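Local coordinates for anthrone oxidase-like protein (Streptomyces ambofaciens, PDB 5F9P), which probably acts as a monooxygenase, cleaving a carbon-carbon bond to open ring B oxidatively during the biosynthesis of atypical angucyclines, at residues 1-4 / 5-9. Residues are numbered along the deposited sequence; the frame is centred on the assembly and turned at random.
Sequences PIIS and AEDKH
Ser4 and Asp7 hold each other across a type I beta turn, which carries the chain from the short strand 2-3 towards strand 10-17 of the barrel. The turn closes where Asp7 N gives its hydrogen to Ser4 O at 2.9 Å. Asp7 suits the fourth position because its two carboxylate oxygens can reach back separately: OD2 accepts a nearly straight bond from Ser4 N (3.2 Å, 177°), while OD1 takes the hydroxyl hydrogen of Ser4 OG at 3.0 Å. Both donors meet the carboxylate from outside its plane. With CG anti to the Asp7 carbonyl carbon (chi1 -76°), the carboxylate lies alongside the Ser4 backbone, near both its N and OG. Serine is short enough to turn its hydroxyl into this bend, where OG also receives a weak bond from Glu6 N.

On the strand side Ile3 turns from the polar knot to pack on Phe60 and Val100 of the barrel. Ser4, buried and gripped by Asp7, is the tight part; packing is looser around Glu6, an exposed residue whose bent chain brings OE1 within 3.2 Å of Ser4 OG and into a long, weak ion pair with Lys112. A water donates to Ile2 O, at 2.7 Å, and to Asp7 OD1 at a short 2.5 Å, extending the network along the strand. With two donors from Ser4, the Asp7 carboxylate is probably stabilised as the anion.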
loop_
_atom_site.group_PDB
_atom_site.type_symbol
_atom_site.label_atom_id
_atom_site.label_comp_id
_atom_site.label_asym_id
_atom_site.label_seq_id
_atom_site.Cartn_x
_atom_site.Cartn_y
_atom_site.Cartn_z
ATOM N N PRO A 1 6.120 -11.171 3.101
ATOM C CA PRO A 1 6.962 -10.241 3.858
ATOM C C PRO A 1 6.257 -9.756 5.129
ATOM O O PRO A 1 5.033 -9.823 5.212
ATOM C CB PRO A 1 7.172 -9.099 2.864
ATOM C CG PRO A 1 7.220 -9.808 1.538
ATOM C CD PRO A 1 6.234 -10.953 1.646
ATOM N N ILE A 2 7.029 -9.293 6.108
ATOM C CA ILE A 2 6.489 -8.961 7.423
ATOM C C ILE A 2 6.538 -7.459 7.646
ATOM O O ILE A 2 7.544 -6.822 7.349
ATOM C CB ILE A 2 7.277 -9.661 8.547
ATOM C CG1 ILE A 2 7.092 -11.177 8.469
ATOM C CG2 ILE A 2 6.840 -9.140 9.921
ATOM C CD1 ILE A 2 5.691 -11.633 8.822
ATOM N N ILE A 3 5.444 -6.891 8.148
ATOM C CA ILE A 3 5.392 -5.456 8.420
ATOM C C ILE A 3 5.228 -5.208 9.913
ATOM O O ILE A 3 4.406 -5.842 10.556
ATOM C CB ILE A 3 4.204 -4.782 7.703
ATOM C CG1 ILE A 3 4.234 -5.090 6.206
ATOM C CG2 ILE A 3 4.223 -3.267 7.953
ATOM C CD1 ILE A 3 2.932 -4.745 5.506
ATOM N N SER A 4 6.009 -4.289 10.464
ATOM C CA SER A 4 5.873 -3.971 11.886
ATOM C C SER A 4 6.196 -2.512 12.197
ATOM O O SER A 4 7.017 -1.886 11.524
ATOM C CB SER A 4 6.772 -4.877 12.723
ATOM O OG SER A 4 8.061 -4.308 12.839
ATOM N N ALA A 5 5.570 -1.977 13.237
ATOM C CA ALA A 5 5.817 -0.590 13.629
ATOM C C ALA A 5 7.278 -0.320 14.015
ATOM O O ALA A 5 7.733 0.825 13.970
ATOM C CB ALA A 5 4.883 -0.185 14.761
ATOM N N GLU A 6 8.012 -1.367 14.388
ATOM C CA GLU A 6 9.425 -1.209 14.742
ATOM C C GLU A 6 10.352 -1.214 13.526
ATOM O O GLU A 6 11.564 -1.034 13.661
ATOM C CB GLU A 6 9.866 -2.279 15.741
ATOM C CG GLU A 6 9.076 -2.276 17.034
ATOM C CD GLU A 6 7.780 -3.051 16.920
ATOM O OE1 GLU A 6 7.677 -3.928 16.031
ATOM O OE2 GLU A 6 6.861 -2.784 17.724
ATOM N N ASP A 7 9.780 -1.417 12.343
ATOM C CA ASP A 7 10.555 -1.356 11.105
ATOM C C ASP A 7 11.401 -0.093 11.073
ATOM O O ASP A 7 10.883 1.003 11.276
ATOM C CB ASP A 7 9.628 -1.376 9.873
ATOM C CG ASP A 7 9.067 -2.767 9.575
ATOM O OD1 ASP A 7 9.503 -3.736 10.241
ATOM O OD2 ASP A 7 8.203 -2.887 8.662
ATOM N N LYS A 8 12.696 -0.242 10.812
ATOM C CA LYS A 8 13.583 0.910 10.718
ATOM C C LYS A 8 13.919 1.230 9.265
ATOM O O LYS A 8 14.548 2.244 8.970
ATOM C CB LYS A 8 14.864 0.680 11.522
ATOM C CG LYS A 8 14.676 0.781 13.034
ATOM C CD LYS A 8 15.999 1.057 13.767
ATOM C CE LYS A 8 17.004 -0.079 13.595
ATOM N NZ LYS A 8 18.295 0.154 14.322
ATOM N N HIS A 9 13.490 0.358 8.358
ATOM C CA HIS A 9 13.721 0.554 6.940
ATOM C C HIS A 9 12.624 1.432 6.313
ATOM O O HIS A 9 11.670 1.838 6.979
ATOM C CB HIS A 9 13.783 -0.802 6.244
ATOM C CG HIS A 9 12.575 -1.647 6.492
ATOM N ND1 HIS A 9 12.531 -2.607 7.478
ATOM C CD2 HIS A 9 11.354 -1.650 5.905
ATOM C CE1 HIS A 9 11.339 -3.181 7.474
ATOM N NE2 HIS A 9 10.608 -2.621 6.526
HETATM O O HOH W 1 9.352 -6.027 9.240
#